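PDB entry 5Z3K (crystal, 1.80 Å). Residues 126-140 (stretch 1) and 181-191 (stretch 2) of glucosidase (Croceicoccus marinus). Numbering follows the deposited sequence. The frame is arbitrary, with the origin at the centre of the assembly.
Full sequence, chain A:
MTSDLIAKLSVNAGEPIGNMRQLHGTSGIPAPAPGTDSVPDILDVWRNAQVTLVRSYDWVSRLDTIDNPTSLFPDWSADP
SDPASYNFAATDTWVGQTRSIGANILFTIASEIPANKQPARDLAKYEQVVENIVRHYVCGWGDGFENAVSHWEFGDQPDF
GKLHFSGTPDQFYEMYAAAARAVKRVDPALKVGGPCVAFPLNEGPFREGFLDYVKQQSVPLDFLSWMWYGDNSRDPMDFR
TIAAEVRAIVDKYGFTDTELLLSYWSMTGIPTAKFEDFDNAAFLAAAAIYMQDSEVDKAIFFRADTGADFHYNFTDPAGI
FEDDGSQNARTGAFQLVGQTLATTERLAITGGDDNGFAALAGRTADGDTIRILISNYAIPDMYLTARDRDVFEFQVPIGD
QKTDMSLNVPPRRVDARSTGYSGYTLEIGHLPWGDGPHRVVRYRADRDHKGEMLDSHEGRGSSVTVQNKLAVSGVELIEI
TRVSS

Stretch 1 (126-140) YEQVVENIVRHYVCG
Stretch 2 181-191: RAVKRVDPALK

Residues 126-138 and 181-186 are the ends of two helices that run in the same general direction, their axes crossing at -40° and approaching to 8.4 Å. Register is set by Glu131 against Ala182 (CA to CA 4.7 Å) and Arg135 against Val186 (6.4 Å). At the closer pair Ala182 presents its methyl: Ala182 CB lies 3.7 Å from Glu131 CB and 3.8 Å from Glu127 O.

Charged groups form one connected network. Glu127 (chi1 t, chi2 t, chi3 -12°) accepts from two arginines: Arg181 NH2 reaches OE1 at 2.9 Å (169°) and Arg181 NE reaches OE2 at 3.2 Å (159°), while Arg185 NH2 donates to OE2 at 3.0 Å (165°). A weak bond, Arg185 NH1 to Glu127 OE2, spans 3.4 Å at 138°. Arg185 (chi1 t, chi2 t, chi3 m) also gives NH1 to Glu131 OE1 at 2.9 Å, so its guanidinium meets both carboxylates near its own plane, where the N-H groups point. Glu131, likewise extended (t, t), spends OE2 within its own helix, accepting from Arg135 NH2 at 3.3 Å and, weakly, from Arg135 NE at 3.3 Å. Both carboxylates thus have each oxygen engaged.

Further along both helices, toward their C-terminal ends, Val186 (chi1 t) is a knob among Glu131, Val134, Arg135 and Val138. Its CG2 lies 3.6 Å from Arg135 CG and covers one face of that guanidinium; its CG1 meets Cys139 SG at 3.5 Å. Val134 (t) bridges Val183 (CG2 to CG2, 3.9 Å) and Leu190 (CG1 to CD1, 3.7 Å).

Asp187 leaves helical phi/psi (-162/112) and starts a type I turn closed by Leu190 N to Asp187 O, 3.0 Å. Asp187 OD1 accepts Ala189 N at 3.0 Å; Lys184 NZ donates to Leu190 O at 2.7 Å. The turn brings Leu190 CD2 to 3.9 Å from Val138 CG2.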

ATOM      1  N   TYR A 126     -13.165 -20.874  16.570  1.00 17.82           N
ATOM      2  CA  TYR A 126     -12.468 -19.844  15.803  1.00 22.66           C
ATOM      3  C   TYR A 126     -13.298 -19.413  14.593  1.00 19.62           C
ATOM      4  O   TYR A 126     -13.492 -18.218  14.339  1.00 17.75           O
ATOM      5  CB  TYR A 126     -11.094 -20.381  15.379  1.00 20.63           C
ATOM      6  CG  TYR A 126     -10.196 -19.375  14.684  1.00 20.95           C
ATOM      7  CD1 TYR A 126      -9.450 -18.451  15.418  1.00 20.39           C
ATOM      8  CD2 TYR A 126     -10.085 -19.361  13.301  1.00 18.19           C
ATOM      9  CE1 TYR A 126      -8.611 -17.528  14.772  1.00 18.12           C
ATOM     10  CE2 TYR A 126      -9.253 -18.448  12.653  1.00 22.50           C
ATOM     11  CZ  TYR A 126      -8.522 -17.538  13.399  1.00 17.75           C
ATOM     12  OH  TYR A 126      -7.704 -16.625  12.763  1.00 16.40           O
ATOM     13  N   GLU A 127     -13.839 -20.388  13.860  1.00 18.96           N
ATOM     14  CA  GLU A 127     -14.622 -20.081  12.666  1.00 20.14           C
ATOM     15  C   GLU A 127     -15.889 -19.293  13.009  1.00 19.56           C
ATOM     16  O   GLU A 127     -16.235 -18.337  12.304  1.00 21.83           O
ATOM     17  CB  GLU A 127     -14.953 -21.383  11.924  1.00 19.31           C
ATOM     18  CG  GLU A 127     -15.738 -21.194  10.630  1.00 21.75           C
ATOM     19  CD  GLU A 127     -15.874 -22.486   9.826  1.00 30.10           C
ATOM     20  OE1 GLU A 127     -15.171 -23.467  10.148  1.00 24.87           O
ATOM     21  OE2 GLU A 127     -16.671 -22.513   8.865  1.00 28.81           O
ATOM     22  N   GLN A 128     -16.566 -19.662  14.071  1.00 22.29           N
ATOM     23  CA  GLN A 128     -17.736 -18.943  14.470  1.00 25.35           C
ATOM     24  C   GLN A 128     -17.390 -17.485  14.830  1.00 18.20           C
ATOM     25  O   GLN A 128     -18.070 -16.602  14.479  1.00 19.74           O
ATOM     26  CB  GLN A 128     -18.377 -19.586  15.703  1.00 21.00           C
ATOM     27  CG  GLN A 128     -18.961 -20.948  15.545  1.00 33.05           C
ATOM     28  CD  GLN A 128     -19.619 -21.404  16.857  1.00 41.05           C
ATOM     29  OE1 GLN A 128     -18.986 -21.976  17.701  1.00 50.84           O
ATOM     30  NE2 GLN A 128     -20.859 -21.044  17.045  1.00 38.38           N
ATOM     31  N   VAL A 129     -16.294 -17.302  15.510  1.00 16.22           N
ATOM     32  CA  VAL A 129     -15.927 -15.963  15.959  1.00 16.80           C
ATOM     33  C   VAL A 129     -15.517 -15.109  14.764  1.00 17.24           C
ATOM     34  O   VAL A 129     -15.879 -13.930  14.681  1.00 15.78           O
ATOM     35  CB  VAL A 129     -14.838 -16.053  17.047  1.00 18.54           C
ATOM     36  CG1 VAL A 129     -14.153 -14.718  17.261  1.00 18.98           C
ATOM     37  CG2 VAL A 129     -15.473 -16.538  18.350  1.00 15.96           C
ATOM     38  N   VAL A 130     -14.821 -15.702  13.784  1.00 15.70           N
ATOM     39  CA  VAL A 130     -14.483 -14.952  12.570  1.00 17.82           C
ATOM     40  C   VAL A 130     -15.748 -14.540  11.836  1.00 23.89           C
ATOM     41  O   VAL A 130     -15.862 -13.407  11.344  1.00 19.18           O
ATOM     42  CB  VAL A 130     -13.553 -15.765  11.649  1.00 16.46           C
ATOM     43  CG1 VAL A 130     -13.394 -15.050  10.282  1.00 13.35           C
ATOM     44  CG2 VAL A 130     -12.196 -15.982  12.305  1.00 15.48           C
ATOM     45  N   GLU A 131     -16.727 -15.442  11.766  1.00 17.76           N
ATOM     46  CA  GLU A 131     -17.941 -15.139  11.016  1.00 20.35           C
ATOM     47  C   GLU A 131     -18.691 -13.961  11.633  1.00 18.88           C
ATOM     48  O   GLU A 131     -19.173 -13.079  10.913  1.00 18.63           O
ATOM     49  CB  GLU A 131     -18.836 -16.379  10.939  1.00 21.95           C
ATOM     50  CG  GLU A 131     -20.176 -16.150  10.244  1.00 25.55           C
ATOM     51  CD  GLU A 131     -21.022 -17.411  10.170  1.00 36.51           C
ATOM     52  OE1 GLU A 131     -20.524 -18.491  10.553  1.00 34.61           O
ATOM     53  OE2 GLU A 131     -22.189 -17.320   9.731  1.00 39.66           O
ATOM     54  N   ASN A 132     -18.787 -13.911  12.963  1.00 20.49           N
ATOM     55  CA  ASN A 132     -19.505 -12.805  13.589  1.00 20.78           C
ATOM     56  C   ASN A 132     -18.706 -11.512  13.605  1.00 21.51           C
ATOM     57  O   ASN A 132     -19.305 -10.434  13.680  1.00 19.25           O
ATOM     58  CB  ASN A 132     -19.933 -13.176  15.010  1.00 17.19           C
ATOM     59  CG  ASN A 132     -21.105 -14.145  15.020  1.00 24.51           C
ATOM     60  OD1 ASN A 132     -21.843 -14.252  14.032  1.00 23.47           O
ATOM     61  ND2 ASN A 132     -21.274 -14.865  16.127  1.00 24.80           N
ATOM     62  N   ILE A 133     -17.373 -11.583  13.563  1.00 20.23           N
ATOM     63  CA  ILE A 133     -16.602 -10.369  13.317  1.00 16.59           C
ATOM     64  C   ILE A 133     -16.951  -9.818  11.944  1.00 18.06           C
ATOM     65  O   ILE A 133     -17.158  -8.609  11.770  1.00 14.32           O
ATOM     66  CB  ILE A 133     -15.092 -10.651  13.455  1.00 20.52           C
ATOM     67  CG1 ILE A 133     -14.748 -10.909  14.924  1.00 17.28           C
ATOM     68  CG2 ILE A 133     -14.258  -9.500  12.869  1.00 16.48           C
ATOM     69  CD1 ILE A 133     -13.445 -11.618  15.129  1.00 14.26           C
ATOM     70  N   VAL A 134     -17.056 -10.704  10.951  1.00 15.55           N
ATOM     71  CA  VAL A 134     -17.410 -10.267   9.608  1.00 16.23           C
ATOM     72  C   VAL A 134     -18.825  -9.708   9.593  1.00 19.09           C
ATOM     73  O   VAL A 134     -19.087  -8.665   8.986  1.00 17.24           O
ATOM     74  CB  VAL A 134     -17.241 -11.424   8.604  1.00 15.28           C
ATOM     75  CG1 VAL A 134     -17.715 -11.014   7.215  1.00 17.13           C
ATOM     76  CG2 VAL A 134     -15.781 -11.880   8.551  1.00 16.75           C
ATOM     77  N   ARG A 135     -19.759 -10.389  10.265  1.00 19.73           N
ATOM     78  CA  ARG A 135     -21.135  -9.907  10.316  1.00 19.37           C
ATOM     79  C   ARG A 135     -21.229  -8.568  11.032  1.00 18.33           C
ATOM     80  O   ARG A 135     -22.085  -7.742  10.697  1.00 19.20           O
ATOM     81  CB  ARG A 135     -22.024 -10.938  11.013  1.00 20.71           C
ATOM     82  CG  ARG A 135     -22.357 -12.136  10.150  1.00 20.51           C
ATOM     83  CD  ARG A 135     -23.349 -13.089  10.826  1.00 27.61           C
ATOM     84  NE  ARG A 135     -23.543 -14.272   9.991  1.00 26.96           N
ATOM     85  CZ  ARG A 135     -24.235 -14.275   8.852  1.00 24.89           C
ATOM     86  NH1 ARG A 135     -24.830 -13.166   8.429  1.00 30.28           N
ATOM     87  NH2 ARG A 135     -24.336 -15.388   8.138  1.00 30.77           N
ATOM     88  N   HIS A 136     -20.372  -8.343  12.025  1.00 16.04           N
ATOM     89  CA  HIS A 136     -20.364  -7.050  12.698  1.00 16.26           C
ATOM     90  C   HIS A 136     -19.955  -5.929  11.746  1.00 18.16           C
ATOM     91  O   HIS A 136     -20.516  -4.828  11.801  1.00 15.02           O
ATOM     92  CB  HIS A 136     -19.437  -7.105  13.912  1.00 14.22           C
ATOM     93  CG  HIS A 136     -19.277  -5.799  14.612  1.00 16.80           C
ATOM     94  ND1 HIS A 136     -20.232  -5.285  15.468  1.00 18.95           N
ATOM     95  CD2 HIS A 136     -18.267  -4.898  14.589  1.00 16.29           C
ATOM     96  CE1 HIS A 136     -19.817  -4.124  15.940  1.00 16.61           C
ATOM     97  NE2 HIS A 136     -18.629  -3.863  15.418  1.00 16.62           N
ATOM     98  N   TYR A 137     -19.000  -6.183  10.854  1.00 17.85           N
ATOM     99  CA  TYR A 137     -18.519  -5.116   9.985  1.00 16.32           C
ATOM    100  C   TYR A 137     -19.182  -5.088   8.615  1.00 18.94           C
ATOM    101  O   TYR A 137     -18.966  -4.130   7.870  1.00 18.49           O
ATOM    102  CB  TYR A 137     -16.992  -5.200   9.839  1.00 13.35           C
ATOM    103  CG  TYR A 137     -16.335  -4.777  11.135  1.00 13.60           C
ATOM    104  CD1 TYR A 137     -16.465  -3.468  11.594  1.00 14.43           C
ATOM    105  CD2 TYR A 137     -15.660  -5.693  11.938  1.00 12.79           C
ATOM    106  CE1 TYR A 137     -15.905  -3.070  12.788  1.00 16.00           C
ATOM    107  CE2 TYR A 137     -15.093  -5.301  13.144  1.00 11.83           C
ATOM    108  CZ  TYR A 137     -15.216  -3.989  13.563  1.00 12.93           C
ATOM    109  OH  TYR A 137     -14.684  -3.589  14.778  1.00 14.11           O
ATOM    110  N   VAL A 138     -20.002  -6.087   8.272  1.00 16.83           N
ATOM    111  CA  VAL A 138     -20.642  -6.160   6.967  1.00 16.08           C
ATOM    112  C   VAL A 138     -22.163  -6.093   7.063  1.00 18.94           C
ATOM    113  O   VAL A 138     -22.809  -5.448   6.228  1.00 21.08           O
ATOM    114  CB  VAL A 138     -20.200  -7.424   6.197  1.00 20.90           C
ATOM    115  CG1 VAL A 138     -20.967  -7.542   4.880  1.00 20.01           C
ATOM    116  CG2 VAL A 138     -18.687  -7.387   5.934  1.00 18.80           C
ATOM    117  N   CYS A 139     -22.760  -6.736   8.075  1.00 21.12           N
ATOM    118  CA  CYS A 139     -24.214  -6.852   8.178  1.00 19.92           C
ATOM    119  C   CYS A 139     -24.794  -6.145   9.401  1.00 26.00           C
ATOM    120  O   CYS A 139     -25.941  -6.411   9.765  1.00 24.64           O
ATOM    121  CB  CYS A 139     -24.627  -8.330   8.197  1.00 25.58           C
ATOM    122  SG  CYS A 139     -23.955  -9.274   6.816  1.00 36.94           S
ATOM    123  N   GLY A 140     -24.040  -5.263  10.053  1.00 19.14           N
ATOM    124  CA  GLY A 140     -24.567  -4.557  11.211  1.00 21.75           C
ATOM    125  C   GLY A 140     -24.716  -5.361  12.487  1.00 22.30           C
ATOM    126  O   GLY A 140     -25.297  -4.850  13.450  1.00 23.45           O
ATOM    127  N   ARG A 181     -14.441 -19.845   4.500  1.00 22.57           N
ATOM    128  CA  ARG A 181     -15.818 -20.305   4.662  1.00 22.13           C
ATOM    129  C   ARG A 181     -16.666 -19.275   5.401  1.00 20.03           C
ATOM    130  O   ARG A 181     -17.803 -18.996   5.003  1.00 22.24           O
ATOM    131  CB  ARG A 181     -15.847 -21.640   5.413  1.00 23.05           C
ATOM    132  CG  ARG A 181     -15.609 -22.854   4.521  1.00 30.11           C
ATOM    133  CD  ARG A 181     -16.016 -24.151   5.217  1.00 28.52           C
ATOM    134  NE  ARG A 181     -15.408 -24.263   6.538  1.00 27.99           N
ATOM    135  CZ  ARG A 181     -14.210 -24.792   6.763  1.00 25.79           C
ATOM    136  NH1 ARG A 181     -13.492 -25.276   5.754  1.00 25.13           N
ATOM    137  NH2 ARG A 181     -13.730 -24.846   7.996  1.00 23.45           N
ATOM    138  N   ALA A 182     -16.137 -18.713   6.491  1.00 18.48           N
ATOM    139  CA  ALA A 182     -16.925 -17.768   7.279  1.00 18.55           C
ATOM    140  C   ALA A 182     -17.202 -16.487   6.499  1.00 19.08           C
ATOM    141  O   ALA A 182     -18.329 -15.979   6.506  1.00 19.07           O
ATOM    142  CB  ALA A 182     -16.214 -17.453   8.596  1.00 16.89           C
ATOM    143  N   VAL A 183     -16.191 -15.952   5.812  1.00 17.04           N
ATOM    144  CA  VAL A 183     -16.387 -14.723   5.045  1.00 18.07           C
ATOM    145  C   VAL A 183     -17.430 -14.941   3.954  1.00 23.86           C
ATOM    146  O   VAL A 183     -18.351 -14.134   3.775  1.00 19.14           O
ATOM    147  CB  VAL A 183     -15.046 -14.248   4.455  1.00 20.47           C
ATOM    148  CG1 VAL A 183     -15.275 -13.241   3.332  1.00 19.19           C
ATOM    149  CG2 VAL A 183     -14.151 -13.668   5.548  1.00 18.73           C
ATOM    150  N   LYS A 184     -17.304 -16.044   3.213  1.00 19.13           N
ATOM    151  CA  LYS A 184     -18.215 -16.291   2.100  1.00 21.72           C
ATOM    152  C   LYS A 184     -19.618 -16.635   2.586  1.00 21.85           C
ATOM    153  O   LYS A 184     -20.600 -16.346   1.893  1.00 22.05           O
ATOM    154  CB  LYS A 184     -17.666 -17.412   1.222  1.00 20.09           C
ATOM    155  CG  LYS A 184     -16.364 -17.056   0.514  1.00 24.34           C
ATOM    156  CD  LYS A 184     -16.555 -15.880  -0.431  1.00 24.65           C
ATOM    157  CE  LYS A 184     -15.366 -15.718  -1.356  1.00 24.30           C
ATOM    158  NZ  LYS A 184     -15.582 -14.588  -2.284  1.00 20.01           N
ATOM    159  N   ARG A 185     -19.732 -17.249   3.764  1.00 25.41           N
ATOM    160  CA  ARG A 185     -21.046 -17.511   4.339  1.00 26.76           C
ATOM    161  C   ARG A 185     -21.778 -16.208   4.649  1.00 25.17           C
ATOM    162  O   ARG A 185     -23.001 -16.116   4.485  1.00 24.14           O
ATOM    163  CB  ARG A 185     -20.891 -18.373   5.594  1.00 33.19           C
ATOM    164  CG  ARG A 185     -22.174 -18.700   6.340  1.00 32.12           C
ATOM    165  CD  ARG A 185     -21.875 -19.655   7.501  1.00 34.28           C
ATOM    166  NE  ARG A 185     -21.005 -20.757   7.085  1.00 40.32           N
ATOM    167  CZ  ARG A 185     -19.856 -21.091   7.673  1.00 32.12           C
ATOM    168  NH1 ARG A 185     -19.403 -20.414   8.723  1.00 35.45           N
ATOM    169  NH2 ARG A 185     -19.155 -22.115   7.204  1.00 32.77           N
ATOM    170  N   VAL A 186     -21.049 -15.180   5.086  1.00 22.55           N
ATOM    171  CA  VAL A 186     -21.707 -13.922   5.422  1.00 24.59           C
ATOM    172  C   VAL A 186     -22.183 -13.219   4.160  1.00 22.53           C
ATOM    173  O   VAL A 186     -23.317 -12.728   4.089  1.00 25.34           O
ATOM    174  CB  VAL A 186     -20.760 -13.031   6.242  1.00 22.04           C
ATOM    175  CG1 VAL A 186     -21.366 -11.630   6.415  1.00 22.14           C
ATOM    176  CG2 VAL A 186     -20.451 -13.678   7.572  1.00 22.72           C
ATOM    177  N   ASP A 187     -21.336 -13.177   3.146  1.00 20.54           N
ATOM    178  CA  ASP A 187     -21.626 -12.480   1.908  1.00 22.40           C
ATOM    179  C   ASP A 187     -20.680 -12.978   0.822  1.00 24.06           C
ATOM    180  O   ASP A 187     -19.466 -12.740   0.892  1.00 23.95           O
ATOM    181  CB  ASP A 187     -21.490 -10.973   2.121  1.00 24.61           C
ATOM    182  CG  ASP A 187     -21.819 -10.164   0.882  1.00 30.21           C
ATOM    183  OD1 ASP A 187     -22.259 -10.734  -0.143  1.00 30.10           O
ATOM    184  OD2 ASP A 187     -21.628  -8.935   0.938  1.00 35.58           O
ATOM    185  N   PRO A 188     -21.197 -13.689  -0.184  1.00 27.47           N
ATOM    186  CA  PRO A 188     -20.325 -14.173  -1.267  1.00 25.07           C
ATOM    187  C   PRO A 188     -19.592 -13.064  -2.004  1.00 26.15           C
ATOM    188  O   PRO A 188     -18.566 -13.339  -2.633  1.00 26.40           O
ATOM    189  CB  PRO A 188     -21.298 -14.912  -2.199  1.00 25.62           C
ATOM    190  CG  PRO A 188     -22.463 -15.264  -1.340  1.00 31.17           C
ATOM    191  CD  PRO A 188     -22.581 -14.177  -0.315  1.00 26.15           C
ATOM    192  N   ALA A 189     -20.082 -11.824  -1.947  1.00 22.65           N
ATOM    193  CA  ALA A 189     -19.434 -10.712  -2.637  1.00 26.06           C
ATOM    194  C   ALA A 189     -18.164 -10.244  -1.946  1.00 23.00           C
ATOM    195  O   ALA A 189     -17.405  -9.470  -2.539  1.00 23.25           O
ATOM    196  CB  ALA A 189     -20.404  -9.536  -2.768  1.00 22.34           C
ATOM    197  N   LEU A 190     -17.916 -10.676  -0.714  1.00 21.66           N
ATOM    198  CA  LEU A 190     -16.695 -10.284  -0.029  1.00 21.15           C
ATOM    199  C   LEU A 190     -15.492 -10.991  -0.638  1.00 21.78           C
ATOM    200  O   LEU A 190     -15.574 -12.133  -1.093  1.00 24.34           O
ATOM    201  CB  LEU A 190     -16.794 -10.606   1.459  1.00 15.69           C
ATOM    202  CG  LEU A 190     -17.909  -9.888   2.219  1.00 20.97           C
ATOM    203  CD1 LEU A 190     -18.107 -10.543   3.575  1.00 17.73           C
ATOM    204  CD2 LEU A 190     -17.611  -8.390   2.366  1.00 19.01           C
ATOM    205  N   LYS A 191     -14.363 -10.297  -0.653  1.00 20.25           N
ATOM    206  CA  LYS A 191     -13.122 -10.865  -1.156  1.00 21.61           C
ATOM    207  C   LYS A 191     -12.319 -11.400   0.020  1.00 21.96           C
ATOM    208  O   LYS A 191     -12.176 -10.715   1.040  1.00 18.88           O
ATOM    209  CB  LYS A 191     -12.311  -9.824  -1.926  1.00 21.57           C
ATOM    210  CG  LYS A 191     -13.058  -9.184  -3.090  1.00 22.63           C
ATOM    211  CD  LYS A 191     -13.673 -10.228  -4.006  1.00 26.89           C
ATOM    212  CE  LYS A 191     -14.393  -9.566  -5.175  1.00 32.71           C
ATOM    213  NZ  LYS A 191     -15.410 -10.466  -5.786  1.00 36.63           N
TER